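Local coordinates for uncharacterized protein YycE (Bacillus subtilis, PDB 1TWU), which is of unknown function but has the vicinal oxygen chelate fold and is a putative member of the glyoxalase/fosfomycin resistance group, at residues I15-Q21 with P123-R127; L35-G39 with V50-L54; Y112-V118 with V129-S133; N45-V50 with E62-E67. All coordinates share one frame; numbering follows the deposited sequence.

Interaction 1 of 4, residues I15-Q21 with P123-R127; sequences IARPTGQ and PDGWR
The guanidinium of R17 lies flat on the indole of W126, the two planes only 7° apart. CZ of R17 sits 3.7 Å from the centroid of the five-membered ring of W126, a cation-pi contact over the face, while CD of R17 rests on the six-membered ring as a CH-pi contact. The bend at chi3 of R17 (57°) turns the guanidinium along the indole, so CD, NE and CZ all cover the same face. I15 adds its CG2 near CH2 of W126, at 4.3 Å.

The contact ties the end of strand 12-18, in the N-terminal module, to the loop between strands 117-121 and 127-131 of the C-terminal one. There the carboxylate of D124 takes both ends of the turn after strand 12-18. T19 OG1 donates to the syn lone pair of D124 OD2 at 2.7 Å. Q21 NE2 reaches D124 OD1 at 2.7 Å, almost straight and in its own amide plane but from above the carboxylate plane. T19 OG1 also accepts from Q21 N, closing an ST turn, and two waters link D124 to P18 O and G20 N. With each D124 oxygen holding a side-chain donor and a water, the carboxylate is fixed in rotation and its negative charge is probably stabilised.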
loop_
_atom_site.group_PDB
_atom_site.type_symbol
_atom_site.label_atom_id
_atom_site.label_comp_id
_atom_site.label_asym_id
_atom_site.label_seq_id
_atom_site.Cartn_x
_atom_site.Cartn_y
_atom_site.Cartn_z
ATOM N N ILE A 15 1.767 1.015 -5.219
ATOM C CA ILE A 15 1.866 -0.065 -4.240
ATOM C C ILE A 15 1.959 -1.285 -5.146
ATOM O O ILE A 15 1.001 -1.597 -5.861
ATOM C CB ILE A 15 0.595 -0.203 -3.389
ATOM C CG1 ILE A 15 0.398 1.045 -2.533
ATOM C CG2 ILE A 15 0.703 -1.428 -2.497
ATOM C CD1 ILE A 15 1.474 1.233 -1.476
ATOM N N ALA A 16 3.111 -1.953 -5.145
ATOM C CA ALA A 16 3.314 -3.130 -5.990
ATOM C C ALA A 16 3.403 -4.392 -5.149
ATOM O O ALA A 16 4.155 -4.447 -4.181
ATOM C CB ALA A 16 4.575 -2.967 -6.823
ATOM N N ARG A 17 2.621 -5.396 -5.530
ATOM C CA ARG A 17 2.582 -6.676 -4.830
ATOM C C ARG A 17 2.704 -7.833 -5.814
ATOM O O ARG A 17 2.185 -7.774 -6.927
ATOM C CB ARG A 17 1.266 -6.820 -4.056
ATOM C CG ARG A 17 1.054 -5.769 -2.971
ATOM C CD ARG A 17 -0.385 -5.781 -2.456
ATOM N NE ARG A 17 -0.781 -7.086 -1.932
ATOM C CZ ARG A 17 -0.435 -7.554 -0.736
ATOM N NH1 ARG A 17 0.316 -6.818 0.079
ATOM N NH2 ARG A 17 -0.837 -8.764 -0.356
ATOM N N PRO A 18 3.397 -8.907 -5.413
ATOM C CA PRO A 18 3.584 -10.090 -6.258
ATOM C C PRO A 18 2.404 -11.060 -6.147
ATOM O O PRO A 18 1.682 -11.057 -5.152
ATOM C CB PRO A 18 4.856 -10.692 -5.698
ATOM C CG PRO A 18 4.684 -10.441 -4.222
ATOM C CD PRO A 18 4.211 -9.004 -4.187
ATOM N N THR A 19 2.208 -11.892 -7.164
ATOM C CA THR A 19 1.119 -12.865 -7.136
ATOM C C THR A 19 1.441 -14.084 -7.986
ATOM O O THR A 19 2.266 -14.022 -8.890
ATOM C CB THR A 19 -0.232 -12.255 -7.646
ATOM O OG1 THR A 19 -1.285 -13.209 -7.454
ATOM C CG2 THR A 19 -0.154 -11.897 -9.134
ATOM N N GLY A 20 0.797 -15.199 -7.675
ATOM C CA GLY A 20 1.000 -16.403 -8.452
ATOM C C GLY A 20 -0.275 -16.680 -9.235
ATOM O O GLY A 20 -0.374 -17.673 -9.955
ATOM N N GLN A 21 -1.265 -15.802 -9.091
ATOM C CA GLN A 21 -2.537 -15.967 -9.784
ATOM C C GLN A 21 -3.062 -14.599 -10.208
ATOM O O GLN A 21 -4.024 -14.083 -9.643
ATOM C CB GLN A 21 -3.537 -16.675 -8.861
ATOM C CG GLN A 21 -3.731 -16.001 -7.504
ATOM C CD GLN A 21 -4.713 -16.747 -6.623
ATOM O OE1 GLN A 21 -5.539 -17.518 -7.112
ATOM N NE2 GLN A 21 -4.642 -16.512 -5.320
ATOM N N PRO A 123 -7.896 -12.423 -3.385
ATOM C CA PRO A 123 -7.409 -13.762 -3.737
ATOM C C PRO A 123 -6.150 -14.259 -3.009
ATOM O O PRO A 123 -5.986 -15.467 -2.803
ATOM C CB PRO A 123 -7.204 -13.663 -5.248
ATOM C CG PRO A 123 -8.252 -12.690 -5.657
ATOM C CD PRO A 123 -8.143 -11.626 -4.599
ATOM N N ASP A 124 -5.269 -13.342 -2.612
ATOM C CA ASP A 124 -4.040 -13.739 -1.937
ATOM C C ASP A 124 -3.979 -13.438 -0.451
ATOM O O ASP A 124 -2.896 -13.408 0.134
ATOM C CB ASP A 124 -2.821 -13.133 -2.637
ATOM C CG ASP A 124 -2.598 -13.716 -4.024
ATOM O OD1 ASP A 124 -2.714 -14.954 -4.172
ATOM O OD2 ASP A 124 -2.300 -12.941 -4.961
ATOM N N GLY A 125 -5.139 -13.205 0.157
ATOM C CA GLY A 125 -5.188 -12.971 1.588
ATOM C C GLY A 125 -4.931 -11.574 2.101
ATOM O O GLY A 125 -4.777 -11.386 3.309
ATOM N N TRP A 126 -4.852 -10.595 1.207
ATOM C CA TRP A 126 -4.646 -9.225 1.650
ATOM C C TRP A 126 -6.002 -8.817 2.223
ATOM O O TRP A 126 -7.035 -9.139 1.640
ATOM C CB TRP A 126 -4.256 -8.325 0.471
ATOM C CG TRP A 126 -3.642 -7.011 0.896
ATOM C CD1 TRP A 126 -3.114 -6.704 2.128
ATOM C CD2 TRP A 126 -3.450 -5.846 0.081
ATOM N NE1 TRP A 126 -2.610 -5.426 2.123
ATOM C CE2 TRP A 126 -2.802 -4.877 0.882
ATOM C CE3 TRP A 126 -3.759 -5.528 -1.250
ATOM C CZ2 TRP A 126 -2.457 -3.612 0.393
ATOM C CZ3 TRP A 126 -3.412 -4.273 -1.736
ATOM C CH2 TRP A 126 -2.769 -3.332 -0.915
ATOM N N ARG A 127 -5.997 -8.145 3.372
ATOM C CA ARG A 127 -7.235 -7.721 4.026
ATOM C C ARG A 127 -7.758 -6.392 3.466
ATOM O O ARG A 127 -7.175 -5.330 3.693
ATOM C CB ARG A 127 -7.018 -7.588 5.543
ATOM C CG ARG A 127 -6.666 -8.886 6.284
ATOM C CD ARG A 127 -7.829 -9.854 6.301
ATOM N NE ARG A 127 -7.498 -11.151 6.895
ATOM C CZ ARG A 127 -7.659 -11.471 8.178
ATOM N NH1 ARG A 127 -8.147 -10.594 9.043
ATOM N NH2 ARG A 127 -7.362 -12.692 8.591
HETATM O O HOH W 1 -1.190 -10.394 -4.428
HETATM O O HOH W 2 -0.645 -16.091 -5.402
#

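Interaction 2 of 4, residues L35-G39 with V50-L54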
loop_
_atom_site.group_PDB
_atom_site.type_symbol
_atom_site.label_atom_id
_atom_site.label_comp_id
_atom_site.label_asym_id
_atom_site.label_seq_id
_atom_site.Cartn_x
_atom_site.Cartn_y
_atom_site.Cartn_z
ATOM N N LEU A 35 -12.042 -1.356 -10.299
ATOM C CA LEU A 35 -10.963 -0.385 -10.352
ATOM C C LEU A 35 -10.612 -0.356 -11.834
ATOM O O LEU A 35 -10.682 -1.381 -12.517
ATOM C CB LEU A 35 -9.750 -0.852 -9.538
ATOM C CG LEU A 35 -9.943 -1.047 -8.032
ATOM C CD1 LEU A 35 -8.580 -1.198 -7.376
ATOM C CD2 LEU A 35 -10.671 0.146 -7.439
ATOM N N LYS A 36 -10.252 0.814 -12.337
ATOM C CA LYS A 36 -9.911 0.939 -13.744
ATOM C C LYS A 36 -8.505 0.427 -14.037
ATOM O O LYS A 36 -7.557 0.752 -13.317
ATOM C CB LYS A 36 -10.042 2.409 -14.180
ATOM C CG LYS A 36 -9.349 2.761 -15.500
ATOM C CD LYS A 36 -9.600 4.218 -15.898
ATOM C CE LYS A 36 -8.429 4.834 -16.683
ATOM N NZ LYS A 36 -8.052 4.112 -17.939
ATOM N N ARG A 37 -8.375 -0.384 -15.086
ATOM C CA ARG A 37 -7.062 -0.883 -15.484
ATOM C C ARG A 37 -6.360 0.262 -16.223
ATOM O O ARG A 37 -6.754 0.635 -17.330
ATOM C CB ARG A 37 -7.181 -2.094 -16.411
ATOM C CG ARG A 37 -5.818 -2.597 -16.863
ATOM C CD ARG A 37 -5.913 -3.764 -17.824
ATOM N NE ARG A 37 -6.695 -4.860 -17.266
ATOM C CZ ARG A 37 -6.637 -6.111 -17.708
ATOM N NH1 ARG A 37 -5.824 -6.421 -18.712
ATOM N NH2 ARG A 37 -7.404 -7.045 -17.160
ATOM N N ILE A 38 -5.326 0.821 -15.604
ATOM C CA ILE A 38 -4.612 1.945 -16.195
ATOM C C ILE A 38 -3.288 1.560 -16.830
ATOM O O ILE A 38 -2.540 2.423 -17.283
ATOM C CB ILE A 38 -4.353 3.051 -15.141
ATOM C CG1 ILE A 38 -3.433 2.525 -14.035
ATOM C CG2 ILE A 38 -5.680 3.518 -14.555
ATOM C CD1 ILE A 38 -3.025 3.563 -13.023
ATOM N N GLY A 39 -3.003 0.263 -16.861
ATOM C CA GLY A 39 -1.764 -0.206 -17.449
ATOM C C GLY A 39 -1.632 -1.709 -17.329
ATOM O O GLY A 39 -2.322 -2.341 -16.530
ATOM N N VAL A 50 -0.269 -5.934 -14.123
ATOM C CA VAL A 50 -1.416 -5.090 -14.407
ATOM C C VAL A 50 -1.481 -3.985 -13.359
ATOM O O VAL A 50 -1.126 -4.195 -12.203
ATOM C CB VAL A 50 -2.721 -5.931 -14.397
ATOM C CG1 VAL A 50 -2.983 -6.481 -13.000
ATOM C CG2 VAL A 50 -3.883 -5.098 -14.887
ATOM N N MET A 51 -1.910 -2.798 -13.774
ATOM C CA MET A 51 -2.010 -1.667 -12.867
ATOM C C MET A 51 -3.465 -1.218 -12.740
ATOM O O MET A 51 -4.166 -1.089 -13.741
ATOM C CB MET A 51 -1.132 -0.511 -13.375
ATOM C CG MET A 51 0.375 -0.833 -13.467
ATOM S SD MET A 51 0.889 -1.894 -14.846
ATOM C CE MET A 51 2.512 -1.339 -15.007
ATOM N N PHE A 52 -3.918 -0.999 -11.504
ATOM C CA PHE A 52 -5.291 -0.562 -11.227
ATOM C C PHE A 52 -5.309 0.811 -10.565
ATOM O O PHE A 52 -4.585 1.051 -9.600
ATOM C CB PHE A 52 -6.008 -1.563 -10.312
ATOM C CG PHE A 52 -6.171 -2.916 -10.917
ATOM C CD1 PHE A 52 -6.867 -3.075 -12.114
ATOM C CD2 PHE A 52 -5.601 -4.033 -10.317
ATOM C CE1 PHE A 52 -6.988 -4.329 -12.710
ATOM C CE2 PHE A 52 -5.717 -5.293 -10.905
ATOM C CZ PHE A 52 -6.411 -5.438 -12.105
ATOM N N GLY A 53 -6.145 1.702 -11.086
ATOM C CA GLY A 53 -6.232 3.040 -10.532
ATOM C C GLY A 53 -6.816 3.033 -9.137
ATOM O O GLY A 53 -7.633 2.178 -8.802
ATOM N N LEU A 54 -6.411 3.995 -8.321
ATOM C CA LEU A 54 -6.903 4.060 -6.957
ATOM C C LEU A 54 -7.289 5.484 -6.542
ATOM O O LEU A 54 -6.759 6.021 -5.570
ATOM C CB LEU A 54 -5.830 3.510 -6.021
ATOM C CG LEU A 54 -6.288 2.771 -4.773
ATOM C CD1 LEU A 54 -7.051 1.505 -5.146
ATOM C CD2 LEU A 54 -5.062 2.444 -3.953
HETATM O O HOH W 3 -10.170 2.922 -10.405
#
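The ring of F52 has K36 O at its edge, near the ring plane, while L35 and R37 approach it obliquely; the guanidinium of R37 has V50 CG2 over one face, with NE of R37 3.7 Å from that methyl. These groups decorate a beta hairpin of strands 37-44 and 47-53 in the N-terminal alpha-beta module, and a classic beta bulge interrupts its pairing: I38 and G39 both face M51. R37 and F52 form an antiparallel non-hydrogen-bonded pair and point to the same face of the sheet, where helix 22-32 packs. With CG opposite the backbone N (chi1 178°), the R37 chain crosses V50 at about a right angle before its guanidinium forms salt bridges with E30 of that helix and E40.

At the start of the hairpin, L35 CB meets F52 CB at 3.9 Å and its CD1 meets CD1 of L54 at 3.8 Å. F5 of the second subunit packs on both leucines. On the face of M51, I38 crosses that side chain at about a right angle, CG1 against CB, and I136 of the second subunit packs on both. G53 N donates to K36 O in the carbonyl plane at 2.8 Å. Within the bulge I38 N gives a more bent bond to M51 O, and M51 N donates to G39 O at 2.8 Å, coming from 50° above the plane of that carbonyl.

Interaction 3 of 4, residues Y112-V118 with V129-S133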
loop_
_atom_site.group_PDB
_atom_site.type_symbol
_atom_site.label_atom_id
_atom_site.label_comp_id
_atom_site.label_asym_id
_atom_site.label_seq_id
_atom_site.Cartn_x
_atom_site.Cartn_y
_atom_site.Cartn_z
ATOM N N TYR A 112 -11.565 -3.248 16.481
ATOM C CA TYR A 112 -11.829 -1.875 16.077
ATOM C C TYR A 112 -12.446 -1.814 14.682
ATOM O O TYR A 112 -13.501 -1.206 14.491
ATOM C CB TYR A 112 -10.528 -1.065 16.092
ATOM C CG TYR A 112 -10.662 0.297 15.458
ATOM C CD1 TYR A 112 -11.320 1.335 16.116
ATOM C CD2 TYR A 112 -10.178 0.532 14.174
ATOM C CE1 TYR A 112 -11.496 2.578 15.507
ATOM C CE2 TYR A 112 -10.349 1.766 13.553
ATOM C CZ TYR A 112 -11.009 2.784 14.222
ATOM O OH TYR A 112 -11.186 3.997 13.596
ATOM N N TRP A 113 -11.787 -2.437 13.707
ATOM C CA TRP A 113 -12.289 -2.430 12.338
ATOM C C TRP A 113 -13.598 -3.199 12.237
ATOM O O TRP A 113 -14.275 -3.174 11.207
ATOM C CB TRP A 113 -11.254 -3.032 11.389
ATOM C CG TRP A 113 -9.974 -2.276 11.373
ATOM C CD1 TRP A 113 -8.808 -2.631 11.982
ATOM C CD2 TRP A 113 -9.733 -1.010 10.748
ATOM N NE1 TRP A 113 -7.851 -1.664 11.775
ATOM C CE2 TRP A 113 -8.394 -0.657 11.022
ATOM C CE3 TRP A 113 -10.520 -0.139 9.985
ATOM C CZ2 TRP A 113 -7.822 0.534 10.559
ATOM C CZ3 TRP A 113 -9.952 1.046 9.524
ATOM C CH2 TRP A 113 -8.613 1.368 9.816
ATOM N N SER A 114 -13.945 -3.884 13.319
ATOM C CA SER A 114 -15.172 -4.655 13.377
ATOM C C SER A 114 -16.346 -3.730 13.692
ATOM O O SER A 114 -17.500 -4.060 13.424
ATOM C CB SER A 114 -15.050 -5.736 14.445
ATOM O OG SER A 114 -16.222 -6.522 14.480
ATOM N N ASN A 115 -16.038 -2.570 14.270
ATOM C CA ASN A 115 -17.063 -1.585 14.603
ATOM C C ASN A 115 -17.337 -0.710 13.389
ATOM O O ASN A 115 -16.652 0.289 13.170
ATOM C CB ASN A 115 -16.621 -0.681 15.766
ATOM C CG ASN A 115 -16.696 -1.375 17.122
ATOM O OD1 ASN A 115 -17.568 -2.219 17.359
ATOM N ND2 ASN A 115 -15.792 -1.001 18.029
ATOM N N GLY A 116 -18.336 -1.088 12.600
ATOM C CA GLY A 116 -18.672 -0.301 11.428
ATOM C C GLY A 116 -17.747 -0.514 10.246
ATOM O O GLY A 116 -17.602 0.371 9.397
ATOM N N GLY A 117 -17.123 -1.688 10.189
ATOM C CA GLY A 117 -16.230 -1.994 9.093
ATOM C C GLY A 117 -16.395 -3.428 8.631
ATOM O O GLY A 117 -16.764 -4.296 9.427
ATOM N N VAL A 118 -16.140 -3.675 7.346
ATOM C CA VAL A 118 -16.242 -5.014 6.771
ATOM C C VAL A 118 -14.918 -5.372 6.106
ATOM O O VAL A 118 -14.412 -4.615 5.279
ATOM C CB VAL A 118 -17.355 -5.097 5.703
ATOM C CG1 VAL A 118 -17.354 -6.477 5.051
ATOM C CG2 VAL A 118 -18.708 -4.812 6.335
ATOM N N VAL A 129 -10.391 -3.677 3.738
ATOM C CA VAL A 129 -11.371 -3.168 4.683
ATOM C C VAL A 129 -12.186 -2.000 4.145
ATOM O O VAL A 129 -11.671 -1.104 3.477
ATOM C CB VAL A 129 -10.678 -2.735 6.004
ATOM C CG1 VAL A 129 -11.720 -2.402 7.075
ATOM C CG2 VAL A 129 -9.755 -3.842 6.478
ATOM N N PHE A 130 -13.476 -2.035 4.438
ATOM C CA PHE A 130 -14.393 -0.977 4.045
ATOM C C PHE A 130 -14.941 -0.425 5.364
ATOM O O PHE A 130 -15.754 -1.068 6.035
ATOM C CB PHE A 130 -15.497 -1.564 3.164
ATOM C CG PHE A 130 -14.976 -2.180 1.898
ATOM C CD1 PHE A 130 -14.826 -1.413 0.743
ATOM C CD2 PHE A 130 -14.573 -3.512 1.874
ATOM C CE1 PHE A 130 -14.278 -1.963 -0.421
ATOM C CE2 PHE A 130 -14.026 -4.072 0.722
ATOM C CZ PHE A 130 -13.877 -3.295 -0.430
ATOM N N MET A 131 -14.456 0.753 5.748
ATOM C CA MET A 131 -14.860 1.387 6.997
ATOM C C MET A 131 -15.878 2.503 6.761
ATOM O O MET A 131 -15.678 3.393 5.925
ATOM C CB MET A 131 -13.620 1.929 7.725
ATOM C CG MET A 131 -13.879 2.552 9.102
ATOM S SD MET A 131 -14.708 1.486 10.313
ATOM C CE MET A 131 -13.584 0.143 10.422
ATOM N N ASN A 132 -16.980 2.439 7.503
ATOM C CA ASN A 132 -18.039 3.428 7.376
ATOM C C ASN A 132 -17.685 4.712 8.105
ATOM O O ASN A 132 -18.239 5.002 9.160
ATOM C CB ASN A 132 -19.350 2.881 7.941
ATOM C CG ASN A 132 -20.548 3.727 7.550
ATOM O OD1 ASN A 132 -21.590 3.685 8.203
ATOM N ND2 ASN A 132 -20.410 4.488 6.469
ATOM N N SER A 133 -16.752 5.474 7.554
ATOM C CA SER A 133 -16.367 6.736 8.166
ATOM C C SER A 133 -15.676 7.606 7.135
ATOM O O SER A 133 -15.637 7.267 5.957
ATOM C CB SER A 133 -15.453 6.508 9.380
ATOM O OG SER A 133 -14.163 6.072 9.002
#
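M131 folds back over the backbone of G116 and G117, its SD 3.2 Å from G116 O; the placement of its CE against the W113 indole is doubtful. The chain starts out anti to the backbone N (chi1 -176°) and then bends at chi2 and chi3, which curls the thioether over the turn instead of along the strand. V129 CG1 packs 3.9 Å from CE3 of W113, the two side chains crossing at about a right angle. On this buried side W113 also meets L80, V82 and Y84 of strand 80-84, and R14 of the second subunit packs on it.

Backbone bonds join the two strands. G117 and M131 are a non-hydrogen-bonded pair with CA atoms 4.2 Å apart, and V118 and F130 exchange two bonds of 2.9 Å, N to O in each direction. Beyond them N132 N donates to G116 O at 2.9 Å, nearly straight. T95 of helix 88-100 touches both V118 and F130 on the face away from M131.

Toward solvent the packing thins. Y112, N115 and G116 are exposed; Y112 turns an edge to the W113 indole, CD2 over one face, while ND2 of N132 bonds to V85 O. A short, weakly bonded helical turn leading into an antiparallel hairpin thus completes the C-terminal alpha-beta module, one of the two that make up the vicinal oxygen chelate fold.

Interaction 4 of 4, residues N45-V50 with E62-E67; sequences NGYDGV and EFTQYE
Y66 presents its ring edge to the face of Y47, an edge-to-face pair with centroids 4.9 Å apart and planes at 57°. CD1 of Y66 stands over the centre of the Y47 ring, and CB of Y66 lies 3.7 Å from CE1 of Y47. In Y66 the ring extends on the far side from the backbone N (chi1 -172°), while Y47 takes the rotamer beside its own N (chi1 -73°), which brings the edge of Y66 over the face of Y47. N45 O sits at the edge of the Y66 ring, and E67 CG lies over one face, toward the rim. G46, at positive phi, turns the chain tightly here: its O accepts from E67 N at 2.7 Å, and having no side chain, it lets the Y66 ring come close.

Behind the rings the antiparallel ladder of the 47-53/59-66 beta hairpin sets the register. D48 and Q65 exchange two bonds, D48 N to Q65 O at 3.0 Å and Q65 N to D48 O at 2.9 Å, and V50 and F63 do the same through their N and O atoms. Between these pairs G49 and T64 form a non-hydrogen-bonded pair with CA atoms 4.2 Å apart, the T64 side chain lying on the tyrosine face. D48 OD1 is held from the flanking strand by Q43 N, and E62 OE1 forms a salt bridge with R14.

N45 also bonds through ND2 to N110 of the second subunit. On the opposite face F63 packs on L22 and I25 of helix 22-32, and strand 59-66 lies between strands 12-18 and 47-53 in the sheet.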
loop_
_atom_site.group_PDB
_atom_site.type_symbol
_atom_site.label_atom_id
_atom_site.label_comp_id
_atom_site.label_asym_id
_atom_site.label_seq_id
_atom_site.Cartn_x
_atom_site.Cartn_y
_atom_site.Cartn_z
ATOM N N ASN A 45 10.957 -9.073 -18.950
ATOM C CA ASN A 45 11.951 -9.630 -18.040
ATOM C C ASN A 45 11.364 -10.842 -17.318
ATOM O O ASN A 45 11.690 -11.111 -16.157
ATOM C CB ASN A 45 12.423 -8.583 -17.019
ATOM C CG ASN A 45 13.168 -7.423 -17.669
ATOM O OD1 ASN A 45 13.899 -7.608 -18.646
ATOM N ND2 ASN A 45 12.997 -6.222 -17.119
ATOM N N GLY A 46 10.493 -11.565 -18.017
ATOM C CA GLY A 46 9.876 -12.749 -17.446
ATOM C C GLY A 46 8.670 -12.468 -16.571
ATOM O O GLY A 46 8.105 -13.381 -15.959
ATOM N N TYR A 47 8.268 -11.203 -16.515
ATOM C CA TYR A 47 7.127 -10.800 -15.706
ATOM C C TYR A 47 5.924 -10.340 -16.518
ATOM O O TYR A 47 6.043 -9.857 -17.645
ATOM C CB TYR A 47 7.513 -9.652 -14.776
ATOM C CG TYR A 47 8.388 -10.009 -13.599
ATOM C CD1 TYR A 47 7.836 -10.501 -12.415
ATOM C CD2 TYR A 47 9.758 -9.760 -13.632
ATOM C CE1 TYR A 47 8.626 -10.722 -11.286
ATOM C CE2 TYR A 47 10.557 -9.978 -12.515
ATOM C CZ TYR A 47 9.987 -10.453 -11.344
ATOM O OH TYR A 47 10.781 -10.622 -10.229
ATOM N N ASP A 48 4.762 -10.499 -15.905
ATOM C CA ASP A 48 3.495 -10.072 -16.467
ATOM C C ASP A 48 2.912 -9.230 -15.343
ATOM O O ASP A 48 3.164 -9.511 -14.173
ATOM C CB ASP A 48 2.598 -11.274 -16.748
ATOM C CG ASP A 48 2.871 -11.901 -18.101
ATOM O OD1 ASP A 48 4.050 -11.984 -18.511
ATOM O OD2 ASP A 48 1.898 -12.321 -18.756
ATOM N N GLY A 49 2.157 -8.192 -15.683
ATOM C CA GLY A 49 1.591 -7.359 -14.639
ATOM C C GLY A 49 0.438 -6.498 -15.092
ATOM O O GLY A 49 0.193 -6.341 -16.289
ATOM N N VAL A 50 -0.269 -5.934 -14.123
ATOM C CA VAL A 50 -1.416 -5.090 -14.407
ATOM C C VAL A 50 -1.481 -3.985 -13.359
ATOM O O VAL A 50 -1.126 -4.195 -12.203
ATOM C CB VAL A 50 -2.721 -5.931 -14.397
ATOM C CG1 VAL A 50 -2.983 -6.481 -13.000
ATOM C CG2 VAL A 50 -3.883 -5.098 -14.887
ATOM N N GLU A 62 -0.227 -2.154 -8.409
ATOM C CA GLU A 62 0.365 -2.949 -9.476
ATOM C C GLU A 62 0.522 -4.373 -8.957
ATOM O O GLU A 62 0.931 -4.592 -7.819
ATOM C CB GLU A 62 1.740 -2.440 -9.913
ATOM C CG GLU A 62 2.372 -3.402 -10.919
ATOM C CD GLU A 62 3.817 -3.092 -11.261
ATOM O OE1 GLU A 62 4.559 -2.620 -10.373
ATOM O OE2 GLU A 62 4.215 -3.348 -12.418
ATOM N N PHE A 63 0.170 -5.345 -9.785
ATOM C CA PHE A 63 0.311 -6.748 -9.408
ATOM C C PHE A 63 1.161 -7.411 -10.478
ATOM O O PHE A 63 0.920 -7.236 -11.680
ATOM C CB PHE A 63 -1.058 -7.427 -9.305
ATOM C CG PHE A 63 -1.848 -7.004 -8.095
ATOM C CD1 PHE A 63 -1.654 -7.636 -6.866
ATOM C CD2 PHE A 63 -2.761 -5.954 -8.175
ATOM C CE1 PHE A 63 -2.358 -7.229 -5.734
ATOM C CE2 PHE A 63 -3.473 -5.535 -7.048
ATOM C CZ PHE A 63 -3.273 -6.173 -5.824
ATOM N N THR A 64 2.170 -8.152 -10.035
ATOM C CA THR A 64 3.075 -8.831 -10.947
ATOM C C THR A 64 3.199 -10.327 -10.658
ATOM O O THR A 64 3.087 -10.769 -9.514
ATOM C CB THR A 64 4.481 -8.188 -10.896
ATOM O OG1 THR A 64 4.975 -8.205 -9.547
ATOM C CG2 THR A 64 4.419 -6.750 -11.390
ATOM N N GLN A 65 3.429 -11.093 -11.720
ATOM C CA GLN A 65 3.593 -12.537 -11.634
ATOM C C GLN A 65 4.795 -12.938 -12.480
ATOM O O GLN A 65 4.912 -12.528 -13.633
ATOM C CB GLN A 65 2.331 -13.229 -12.148
ATOM C CG GLN A 65 2.388 -14.742 -12.134
ATOM C CD GLN A 65 1.055 -15.366 -12.486
ATOM O OE1 GLN A 65 0.983 -16.536 -12.856
ATOM N NE2 GLN A 65 -0.009 -14.595 -12.360
ATOM N N TYR A 66 5.692 -13.734 -11.906
ATOM C CA TYR A 66 6.877 -14.172 -12.634
ATOM C C TYR A 66 6.629 -15.466 -13.410
ATOM O O TYR A 66 5.990 -16.388 -12.907
ATOM C CB TYR A 66 8.045 -14.357 -11.674
ATOM C CG TYR A 66 9.351 -14.621 -12.382
ATOM C CD1 TYR A 66 9.870 -13.704 -13.296
ATOM C CD2 TYR A 66 10.057 -15.801 -12.159
ATOM C CE1 TYR A 66 11.060 -13.959 -13.976
ATOM C CE2 TYR A 66 11.246 -16.068 -12.832
ATOM C CZ TYR A 66 11.743 -15.147 -13.740
ATOM O OH TYR A 66 12.911 -15.432 -14.420
ATOM N N GLU A 67 7.134 -15.518 -14.641
ATOM C CA GLU A 67 6.965 -16.680 -15.507
ATOM C C GLU A 67 7.434 -17.965 -14.842
ATOM O O GLU A 67 6.800 -19.013 -14.977
ATOM C CB GLU A 67 7.732 -16.494 -16.816
ATOM C CG GLU A 67 9.216 -16.200 -16.628
ATOM C CD GLU A 67 10.049 -16.493 -17.877
ATOM O OE1 GLU A 67 9.517 -16.360 -19.003
ATOM O OE2 GLU A 67 11.243 -16.844 -17.730
#

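In the fold
From the N terminus, strand 12-18 opens interaction 1, whose partner follows after 101 intervening residues, so this contact closes the longest loop and joins the N-terminal half to the turn between strands 117-121 and 127-131. Nested inside that loop are interactions 2 and 4, two hairpin contacts that cross each other, share V50 and strand 47-53, and together pair strand 47-53 with both its neighbours. Interaction 4 also borders interaction 1, because strands 12-18 and 59-66 are adjacent. Interaction 3 crosses interaction 1 and closes the hairpin of the second sheet, about 32 Å from interaction 4 between centres. All four contacts touch the second subunit.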